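Local coordinates for KmHsv2 (Kluyveromyces marxianus, PDB 3VU4), which probably binds phosphoinositides, as a seven-bladed beta-propeller of the PROPPIN family related to the autophagy protein Atg18, at residues Val22-Phe27 with Lys63-His68; Thr38-Glu43 with Glu57-Ser62; Leu158-Ile163 with Gly188-Ala193. All coordinates share one frame; numbering follows the deposited sequence.

In the fold
Contacts 1 and 2 belong to the same part of the propeller, with their centres about 11 Å apart. Contact 1 brings the first strands of two successive blades together. Contact 2, nested within the chain loop that contact 1 closes, packs the third strand of the first of these blades against the segment leading to the next. They meet where Thr23 OG1 lies 2.7 Å from Leu61 O, a probable hydrogen bond. Contact 3 is a strand pair within a later blade, its centre about 27 Å from that of contact 1 and about 36 Å from that of contact 2. A sulfate, probably from the crystallisation liquor, binds at His68 of contact 1.

Contact 1: residues Val22-Phe27 with Lys63-His68; sequences VTDYEF and KVRMLH. With SO4 (sulfate ion), chain I.
Asp24 OD2 is gripped by two donors from the 63-68 segment. The backbone amide of Val64 reaches its anti lone pair at 3.0 Å, with an N-H...O angle of 159°, while Arg65 NH1 takes the syn lone pair at 3.1 Å in a less straight bond that is also a salt bridge. CG of Asp24 stands anti to its backbone N, which carries the carboxylate over to Lys63 and Val64. The Asp24 and Arg65 side chains cross at about a right angle, the planes of their flat groups turned 45° apart. A water extends the pairing, donating to Asp24 OD1 and accepting from Arg65 NH2. Strands 24-27 and 63-66 are each the first of their four-stranded propeller blade, the blades being successive; they run nearly parallel (18°), 6.0 Å between axes, so the Asp24 and Arg65 side chains, the Val64 amide and waters bridge the gap. Arg65 is bent at its second torsion, and NH1 also donates to Val64 O at 2.9 Å, which fixes the group's rotation, while NE bonds Leu106 O of the following blade. Over one guanidinium face lies Glu26 CG; the Glu26 carboxylate turns back so that OE1 accepts from the Phe27 amide. An alanine here in place of Arg65 would remove the salt bridge and the water-mediated link, and would probably leave Asp24 less firmly tied to the neighbouring blade. Farther along, a second water spans Phe27 O and Met66 N. His68 NE2 donates in the plane of its ring to sulfate O3 at 2.8 Å, and the same ion accepts from Arg110 N.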
loop_
_atom_site.group_PDB
_atom_site.type_symbol
_atom_site.label_atom_id
_atom_site.label_comp_id
_atom_site.label_asym_id
_atom_site.label_seq_id
_atom_site.Cartn_x
_atom_site.Cartn_y
_atom_site.Cartn_z
ATOM N N VAL A 22 -11.465 -1.693 -15.288
ATOM C CA VAL A 22 -10.724 -2.409 -14.267
ATOM C C VAL A 22 -11.644 -2.426 -13.042
ATOM O O VAL A 22 -12.169 -1.392 -12.642
ATOM C CB VAL A 22 -9.413 -1.675 -13.961
ATOM C CG1 VAL A 22 -8.711 -2.295 -12.761
ATOM C CG2 VAL A 22 -8.529 -1.735 -15.177
ATOM N N THR A 23 -11.866 -3.597 -12.462
ATOM C CA THR A 23 -12.748 -3.687 -11.307
ATOM C C THR A 23 -11.966 -3.751 -9.996
ATOM O O THR A 23 -12.535 -3.619 -8.909
ATOM C CB THR A 23 -13.685 -4.917 -11.425
ATOM O OG1 THR A 23 -12.913 -6.089 -11.719
ATOM C CG2 THR A 23 -14.700 -4.700 -12.542
ATOM N N ASP A 24 -10.657 -3.948 -10.110
ATOM C CA ASP A 24 -9.779 -4.012 -8.952
ATOM C C ASP A 24 -8.360 -4.250 -9.443
ATOM O O ASP A 24 -8.151 -4.815 -10.519
ATOM C CB ASP A 24 -10.208 -5.140 -8.006
ATOM C CG ASP A 24 -9.576 -5.022 -6.623
ATOM O OD1 ASP A 24 -9.458 -3.887 -6.115
ATOM O OD2 ASP A 24 -9.218 -6.062 -6.037
ATOM N N TYR A 25 -7.391 -3.791 -8.660
ATOM C CA TYR A 25 -5.984 -3.948 -8.995
ATOM C C TYR A 25 -5.196 -3.844 -7.699
ATOM O O TYR A 25 -5.609 -3.157 -6.771
ATOM C CB TYR A 25 -5.536 -2.871 -9.992
ATOM C CG TYR A 25 -5.686 -1.445 -9.508
ATOM C CD1 TYR A 25 -6.940 -0.927 -9.165
ATOM C CD2 TYR A 25 -4.570 -0.604 -9.401
ATOM C CE1 TYR A 25 -7.084 0.396 -8.723
ATOM C CE2 TYR A 25 -4.699 0.720 -8.964
ATOM C CZ TYR A 25 -5.954 1.211 -8.624
ATOM O OH TYR A 25 -6.082 2.505 -8.176
ATOM N N GLU A 26 -4.064 -4.531 -7.634
ATOM C CA GLU A 26 -3.266 -4.521 -6.421
ATOM C C GLU A 26 -1.873 -5.070 -6.720
ATOM O O GLU A 26 -1.707 -5.883 -7.630
ATOM C CB GLU A 26 -3.975 -5.375 -5.364
ATOM C CG GLU A 26 -3.383 -5.313 -3.977
ATOM C CD GLU A 26 -3.316 -3.901 -3.449
ATOM O OE1 GLU A 26 -2.407 -3.155 -3.879
ATOM O OE2 GLU A 26 -4.176 -3.535 -2.615
ATOM N N PHE A 27 -0.876 -4.604 -5.967
ATOM C CA PHE A 27 0.507 -5.052 -6.135
ATOM C C PHE A 27 0.739 -6.308 -5.297
ATOM O O PHE A 27 -0.004 -6.562 -4.348
ATOM C CB PHE A 27 1.472 -3.972 -5.645
ATOM C CG PHE A 27 1.373 -2.688 -6.391
ATOM C CD1 PHE A 27 2.123 -2.480 -7.544
ATOM C CD2 PHE A 27 0.506 -1.687 -5.957
ATOM C CE1 PHE A 27 2.013 -1.299 -8.253
ATOM C CE2 PHE A 27 0.390 -0.501 -6.661
ATOM C CZ PHE A 27 1.145 -0.307 -7.813
ATOM N N LYS A 63 -12.671 -8.629 -6.952
ATOM C CA LYS A 63 -11.473 -8.367 -6.178
ATOM C C LYS A 63 -10.414 -9.401 -6.555
ATOM O O LYS A 63 -10.729 -10.568 -6.794
ATOM C CB LYS A 63 -11.821 -8.443 -4.691
ATOM C CG LYS A 63 -10.666 -8.206 -3.736
ATOM C CD LYS A 63 -11.212 -7.680 -2.437
ATOM C CE LYS A 63 -11.865 -6.332 -2.689
ATOM N NZ LYS A 63 -12.694 -5.870 -1.556
ATOM N N VAL A 64 -9.157 -8.980 -6.609
ATOM C CA VAL A 64 -8.101 -9.898 -6.993
ATOM C C VAL A 64 -6.779 -9.640 -6.243
ATOM O O VAL A 64 -6.372 -8.496 -6.043
ATOM C CB VAL A 64 -7.897 -9.822 -8.536
ATOM C CG1 VAL A 64 -7.353 -8.448 -8.936
ATOM C CG2 VAL A 64 -6.990 -10.935 -9.004
ATOM N N ARG A 65 -6.126 -10.721 -5.820
ATOM C CA ARG A 65 -4.860 -10.647 -5.082
ATOM C C ARG A 65 -3.899 -11.722 -5.570
ATOM O O ARG A 65 -4.322 -12.725 -6.154
ATOM C CB ARG A 65 -5.099 -10.878 -3.587
ATOM C CG ARG A 65 -6.020 -9.882 -2.917
ATOM C CD ARG A 65 -5.326 -8.566 -2.674
ATOM N NE ARG A 65 -6.198 -7.644 -1.962
ATOM C CZ ARG A 65 -7.060 -6.826 -2.551
ATOM N NH1 ARG A 65 -7.155 -6.806 -3.877
ATOM N NH2 ARG A 65 -7.848 -6.052 -1.814
ATOM N N MET A 66 -2.606 -11.520 -5.344
ATOM C CA MET A 66 -1.642 -12.534 -5.737
ATOM C C MET A 66 -0.651 -12.804 -4.605
ATOM O O MET A 66 -0.458 -11.967 -3.720
ATOM C CB MET A 66 -0.924 -12.138 -7.034
ATOM C CG MET A 66 0.151 -11.087 -6.926
ATOM S SD MET A 66 0.751 -10.640 -8.590
ATOM C CE MET A 66 1.874 -12.012 -8.945
ATOM N N LEU A 67 -0.053 -13.993 -4.612
ATOM C CA LEU A 67 0.905 -14.366 -3.578
ATOM C C LEU A 67 2.320 -14.394 -4.131
ATOM O O LEU A 67 2.695 -15.321 -4.841
ATOM C CB LEU A 67 0.564 -15.739 -2.997
ATOM C CG LEU A 67 1.570 -16.250 -1.957
ATOM C CD1 LEU A 67 1.551 -15.349 -0.723
ATOM C CD2 LEU A 67 1.226 -17.678 -1.575
ATOM N N HIS A 68 3.099 -13.372 -3.798
ATOM C CA HIS A 68 4.479 -13.273 -4.258
ATOM C C HIS A 68 4.556 -13.444 -5.770
ATOM O O HIS A 68 4.002 -12.636 -6.521
ATOM C CB HIS A 68 5.331 -14.324 -3.553
ATOM C CG HIS A 68 5.326 -14.180 -2.064
ATOM N ND1 HIS A 68 5.694 -13.011 -1.437
ATOM C CD2 HIS A 68 4.963 -15.038 -1.083
ATOM C CE1 HIS A 68 5.557 -13.154 -0.131
ATOM N NE2 HIS A 68 5.115 -14.372 0.112
HETATM S S SO4 I . 5.506 -15.050 3.819
HETATM O O1 SO4 I . 5.986 -16.439 3.702
HETATM O O2 SO4 I . 6.630 -14.123 3.593
HETATM O O3 SO4 I . 4.467 -14.797 2.809
HETATM O O4 SO4 I . 4.947 -14.839 5.167
HETATM O O HOH W 1 -9.298 -3.937 -3.480
HETATM O O HOH W 2 -2.176 -8.857 -4.487
#

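Contact 2: residues Thr38-Glu43 with Glu57-Ser62; sequences TLKSFE and EMRHLS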
loop_
_atom_site.group_PDB
_atom_site.type_symbol
_atom_site.label_atom_id
_atom_site.label_comp_id
_atom_site.label_asym_id
_atom_site.label_seq_id
_atom_site.Cartn_x
_atom_site.Cartn_y
_atom_site.Cartn_z
ATOM N N THR A 38 -10.776 -7.245 -14.798
ATOM C CA THR A 38 -11.718 -6.534 -15.653
ATOM C C THR A 38 -13.018 -7.317 -15.619
ATOM O O THR A 38 -13.172 -8.248 -14.826
ATOM C CB THR A 38 -11.244 -6.486 -17.108
ATOM O OG1 THR A 38 -11.227 -7.814 -17.644
ATOM C CG2 THR A 38 -9.849 -5.892 -17.200
ATOM N N LEU A 39 -13.953 -6.943 -16.483
ATOM C CA LEU A 39 -15.237 -7.628 -16.547
ATOM C C LEU A 39 -15.062 -8.998 -17.200
ATOM O O LEU A 39 -15.864 -9.911 -16.991
ATOM C CB LEU A 39 -16.227 -6.803 -17.368
ATOM C CG LEU A 39 -16.528 -5.400 -16.836
ATOM C CD1 LEU A 39 -17.590 -4.727 -17.721
ATOM C CD2 LEU A 39 -17.013 -5.491 -15.390
ATOM N N LYS A 40 -13.980 -9.131 -17.960
ATOM C CA LYS A 40 -13.699 -10.348 -18.699
ATOM C C LYS A 40 -12.513 -11.198 -18.249
ATOM O O LYS A 40 -12.417 -12.360 -18.645
ATOM C CB LYS A 40 -13.530 -9.990 -20.178
ATOM C CG LYS A 40 -14.761 -9.322 -20.801
ATOM C CD LYS A 40 -14.414 -8.537 -22.066
ATOM C CE LYS A 40 -13.714 -9.406 -23.100
ATOM N NZ LYS A 40 -13.361 -8.621 -24.312
ATOM N N SER A 41 -11.610 -10.650 -17.437
ATOM C CA SER A 41 -10.450 -11.436 -17.003
ATOM C C SER A 41 -9.627 -10.761 -15.924
ATOM O O SER A 41 -9.990 -9.701 -15.421
ATOM C CB SER A 41 -9.518 -11.675 -18.184
ATOM O OG SER A 41 -8.829 -10.474 -18.505
ATOM N N PHE A 42 -8.515 -11.405 -15.570
ATOM C CA PHE A 42 -7.578 -10.848 -14.612
ATOM C C PHE A 42 -6.226 -10.920 -15.310
ATOM O O PHE A 42 -5.948 -11.868 -16.036
ATOM C CB PHE A 42 -7.615 -11.591 -13.257
ATOM C CG PHE A 42 -6.869 -12.906 -13.208
ATOM C CD1 PHE A 42 -5.475 -12.948 -13.230
ATOM C CD2 PHE A 42 -7.567 -14.101 -13.032
ATOM C CE1 PHE A 42 -4.788 -14.164 -13.067
ATOM C CE2 PHE A 42 -6.887 -15.318 -12.869
ATOM C CZ PHE A 42 -5.500 -15.347 -12.886
ATOM N N GLU A 43 -5.413 -9.887 -15.128
ATOM C CA GLU A 43 -4.112 -9.806 -15.772
ATOM C C GLU A 43 -3.049 -9.572 -14.716
ATOM O O GLU A 43 -3.336 -9.020 -13.654
ATOM C CB GLU A 43 -4.101 -8.634 -16.751
ATOM C CG GLU A 43 -5.382 -8.491 -17.563
ATOM C CD GLU A 43 -5.441 -9.458 -18.732
ATOM O OE1 GLU A 43 -6.526 -9.594 -19.347
ATOM O OE2 GLU A 43 -4.394 -10.070 -19.039
ATOM N N GLU A 57 -9.003 -15.600 -18.620
ATOM C CA GLU A 57 -10.405 -15.246 -18.694
ATOM C C GLU A 57 -11.184 -15.697 -17.481
ATOM O O GLU A 57 -10.940 -16.764 -16.924
ATOM C CB GLU A 57 -11.039 -15.812 -19.952
ATOM C CG GLU A 57 -10.591 -15.097 -21.198
ATOM C CD GLU A 57 -11.308 -15.600 -22.423
ATOM O OE1 GLU A 57 -11.019 -15.093 -23.531
ATOM O OE2 GLU A 57 -12.162 -16.506 -22.276
ATOM N N MET A 58 -12.124 -14.852 -17.085
ATOM C CA MET A 58 -12.968 -15.098 -15.935
ATOM C C MET A 58 -13.856 -13.875 -15.811
ATOM O O MET A 58 -13.396 -12.749 -16.014
ATOM C CB MET A 58 -12.106 -15.254 -14.689
ATOM C CG MET A 58 -12.823 -15.849 -13.514
ATOM S SD MET A 58 -11.616 -16.322 -12.289
ATOM C CE MET A 58 -10.881 -17.764 -13.090
ATOM N N ARG A 59 -15.122 -14.089 -15.481
ATOM C CA ARG A 59 -16.056 -12.980 -15.361
ATOM C C ARG A 59 -16.491 -12.770 -13.923
ATOM O O ARG A 59 -16.280 -13.638 -13.076
ATOM C CB ARG A 59 -17.281 -13.234 -16.245
ATOM C CG ARG A 59 -16.964 -13.377 -17.737
ATOM C CD ARG A 59 -18.239 -13.454 -18.577
ATOM N NE ARG A 59 -19.116 -12.294 -18.381
ATOM C CZ ARG A 59 -18.833 -11.045 -18.758
ATOM N NH1 ARG A 59 -17.684 -10.767 -19.367
ATOM N NH2 ARG A 59 -19.702 -10.066 -18.525
ATOM N N HIS A 60 -17.083 -11.608 -13.654
ATOM C CA HIS A 60 -17.569 -11.269 -12.321
ATOM C C HIS A 60 -16.469 -10.916 -11.321
ATOM O O HIS A 60 -16.750 -10.679 -10.143
ATOM C CB HIS A 60 -18.410 -12.427 -11.773
ATOM C CG HIS A 60 -19.571 -12.779 -12.648
ATOM N ND1 HIS A 60 -20.751 -12.066 -12.639
ATOM C CD2 HIS A 60 -19.696 -13.701 -13.632
ATOM C CE1 HIS A 60 -21.549 -12.528 -13.584
ATOM N NE2 HIS A 60 -20.931 -13.520 -14.201
ATOM N N LEU A 61 -15.221 -10.882 -11.782
ATOM C CA LEU A 61 -14.116 -10.552 -10.893
ATOM C C LEU A 61 -14.373 -9.224 -10.210
ATOM O O LEU A 61 -14.466 -8.182 -10.852
ATOM C CB LEU A 61 -12.802 -10.511 -11.657
ATOM C CG LEU A 61 -12.316 -11.908 -12.033
ATOM C CD1 LEU A 61 -10.957 -11.810 -12.701
ATOM C CD2 LEU A 61 -12.232 -12.767 -10.784
ATOM N N SER A 62 -14.490 -9.290 -8.892
ATOM C CA SER A 62 -14.773 -8.136 -8.060
ATOM C C SER A 62 -13.548 -7.676 -7.256
ATOM O O SER A 62 -13.406 -6.488 -6.923
ATOM C CB SER A 62 -15.920 -8.501 -7.121
ATOM O OG SER A 62 -15.914 -7.699 -5.962
#
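Lys40 and Arg59 lie side by side and point the same way, the Lys40 CG methylene 3.6 Å from Arg59 NH1 at the edge of the guanidinium. Leu39 O sits over one face of that flat group; no N-H is aimed at it. The amino group and the guanidinium, both probably charged, stay well separated beyond this point. Phe42 and Leu61 instead cross obliquely: the CD1 methyl of Leu61 packs on Phe42 CB, 3.4 Å away, and lies near the plane of the ring at its edge. Ser41 and Glu57 form an antiparallel non-hydrogen-bonded pair whose side chains diverge, and Ser41 OG donates to Glu43 OE1 at 2.6 Å. One backbone bond ties the segments, from Met58 N to Lys40 O at 3.0 Å and almost straight (177°). Thr38 OG1 accepts from the amides of Lys40 and Ser41, forming an ST turn and ST motif that shape the chain entering strand 41-47. Leu61 and Met58 reach Phe75 of the next sheet. The connection is that of a beta-propeller, in which the chain leaves the outermost strand of one blade, here 50-57, and passes to the first strand of the next, 63-66.

Contact 3: residues Leu158-Ile163 with Gly188-Ala193; sequences LGQIHI and GVLIKA
Strands 161-163 and 189-191 pair antiparallel, their axes 4.7 Å apart, with hydrogen-bonded pairs Ile161-Ile191 and Ile163-Val189 on either side of the non-hydrogen-bonded pair His162-Leu190. Each hydrogen-bonded pair exchanges two amide-to-carbonyl bonds; that from Ile163 N to Val189 O is 2.7 Å long, and that from Ile191 N to Ile161 O, at 2.8 Å, is nearly straight (176°). Ile161, Ile163, Val189 and Ile191 share one face of the sheet. There Ile161 and Ile191 lie side by side, a chi1 of 57° setting CG1 of the former 4.0 Å from CB of the latter, while the CD1 methyls of Ile163 and Ile191 meet tip to tip at 3.6 Å across the diagonal. On the other face, Leu190 CD1 approaches His162 CE1 at 3.7 Å, the two side chains pointing the same way. The extended Gln160 side chain runs obliquely past Leu190 with OE1 3.4 Å from Leu190 CG, and its NE2 rests beside the methylenes of Lys192. An inverse gamma turn centred on Lys192 follows the strand; at the opposite end, the backbone angles of Gly188 would press a CB against the preceding carbonyl O. Strand 189-191 forms the outer edge of its four-stranded blade, with 149-154 on the far side of 161-165: Tyr152 meets the His162 ring nearly parallel, and Asn154 bonds its NE2. From the isoleucine-bearing face Ile161 packs on Ile198 and Val201 and Ile191 on Phe223 of the next blade, while Ile163 rests on Leu149 and Val151 of its own.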
loop_
_atom_site.group_PDB
_atom_site.type_symbol
_atom_site.label_atom_id
_atom_site.label_comp_id
_atom_site.label_asym_id
_atom_site.label_seq_id
_atom_site.Cartn_x
_atom_site.Cartn_y
_atom_site.Cartn_z
ATOM N N LEU A 158 -12.012 4.774 16.566
ATOM C CA LEU A 158 -11.541 4.677 15.187
ATOM C C LEU A 158 -10.190 5.348 14.957
ATOM O O LEU A 158 -9.589 5.205 13.892
ATOM C CB LEU A 158 -12.605 5.229 14.228
ATOM C CG LEU A 158 -13.991 4.550 14.262
ATOM C CD1 LEU A 158 -14.890 5.191 13.228
ATOM C CD2 LEU A 158 -13.870 3.051 13.981
ATOM N N GLY A 159 -9.701 6.060 15.966
ATOM C CA GLY A 159 -8.405 6.703 15.839
ATOM C C GLY A 159 -7.307 5.888 16.511
ATOM O O GLY A 159 -6.155 6.331 16.591
ATOM N N GLN A 160 -7.657 4.691 16.977
ATOM C CA GLN A 160 -6.719 3.812 17.665
ATOM C C GLN A 160 -6.418 2.525 16.903
ATOM O O GLN A 160 -7.326 1.895 16.378
ATOM C CB GLN A 160 -7.281 3.465 19.046
ATOM C CG GLN A 160 -6.446 2.472 19.820
ATOM C CD GLN A 160 -7.075 2.091 21.143
ATOM O OE1 GLN A 160 -7.245 0.909 21.441
ATOM N NE2 GLN A 160 -7.422 3.087 21.945
ATOM N N ILE A 161 -5.145 2.133 16.834
ATOM C CA ILE A 161 -4.788 0.896 16.150
ATOM C C ILE A 161 -4.114 -0.115 17.067
ATOM O O ILE A 161 -3.528 0.238 18.087
ATOM C CB ILE A 161 -3.864 1.124 14.931
ATOM C CG1 ILE A 161 -2.587 1.854 15.347
ATOM C CG2 ILE A 161 -4.609 1.866 13.860
ATOM C CD1 ILE A 161 -1.574 1.973 14.223
ATOM N N HIS A 162 -4.218 -1.381 16.683
ATOM C CA HIS A 162 -3.646 -2.495 17.423
ATOM C C HIS A 162 -2.680 -3.202 16.476
ATOM O O HIS A 162 -3.017 -3.453 15.321
ATOM C CB HIS A 162 -4.752 -3.477 17.839
ATOM C CG HIS A 162 -5.769 -2.890 18.769
ATOM N ND1 HIS A 162 -5.690 -3.022 20.140
ATOM C CD2 HIS A 162 -6.871 -2.140 18.528
ATOM C CE1 HIS A 162 -6.699 -2.378 20.702
ATOM N NE2 HIS A 162 -7.431 -1.834 19.746
ATOM N N ILE A 163 -1.478 -3.507 16.959
ATOM C CA ILE A 163 -0.482 -4.201 16.146
ATOM C C ILE A 163 -0.266 -5.577 16.766
ATOM O O ILE A 163 0.000 -5.693 17.963
ATOM C CB ILE A 163 0.875 -3.450 16.135
ATOM C CG1 ILE A 163 0.680 -2.033 15.600
ATOM C CG2 ILE A 163 1.897 -4.222 15.287
ATOM C CD1 ILE A 163 1.934 -1.188 15.667
ATOM N N GLY A 188 0.937 -7.749 21.734
ATOM C CA GLY A 188 0.036 -6.797 21.117
ATOM C C GLY A 188 0.300 -5.363 21.522
ATOM O O GLY A 188 0.187 -5.010 22.696
ATOM N N VAL A 189 0.658 -4.534 20.543
ATOM C CA VAL A 189 0.925 -3.123 20.787
ATOM C C VAL A 189 -0.313 -2.326 20.417
ATOM O O VAL A 189 -0.937 -2.569 19.383
ATOM C CB VAL A 189 2.107 -2.626 19.952
ATOM C CG1 VAL A 189 2.266 -1.124 20.122
ATOM C CG2 VAL A 189 3.370 -3.355 20.372
ATOM N N LEU A 190 -0.653 -1.366 21.262
ATOM C CA LEU A 190 -1.829 -0.546 21.061
ATOM C C LEU A 190 -1.431 0.919 20.942
ATOM O O LEU A 190 -0.739 1.444 21.809
ATOM C CB LEU A 190 -2.767 -0.761 22.244
ATOM C CG LEU A 190 -4.066 0.016 22.389
ATOM C CD1 LEU A 190 -4.923 -0.668 23.448
ATOM C CD2 LEU A 190 -3.768 1.471 22.762
ATOM N N ILE A 191 -1.870 1.582 19.872
ATOM C CA ILE A 191 -1.513 2.982 19.676
ATOM C C ILE A 191 -2.689 3.906 19.413
ATOM O O ILE A 191 -3.485 3.674 18.499
ATOM C CB ILE A 191 -0.550 3.164 18.489
ATOM C CG1 ILE A 191 0.579 2.149 18.563
ATOM C CG2 ILE A 191 0.024 4.574 18.507
ATOM C CD1 ILE A 191 1.363 2.024 17.274
ATOM N N LYS A 192 -2.797 4.959 20.212
ATOM C CA LYS A 192 -3.846 5.941 20.010
ATOM C C LYS A 192 -3.274 6.970 19.040
ATOM O O LYS A 192 -2.943 8.090 19.427
ATOM C CB LYS A 192 -4.206 6.612 21.321
ATOM C CG LYS A 192 -4.921 5.712 22.286
ATOM C CD LYS A 192 -5.491 6.535 23.406
ATOM C CE LYS A 192 -6.355 5.703 24.323
ATOM N NZ LYS A 192 -6.850 6.575 25.430
ATOM N N ALA A 193 -3.165 6.562 17.775
ATOM C CA ALA A 193 -2.610 7.381 16.696
ATOM C C ALA A 193 -3.299 8.716 16.410
ATOM O O ALA A 193 -2.625 9.735 16.302
ATOM C CB ALA A 193 -2.540 6.558 15.411
#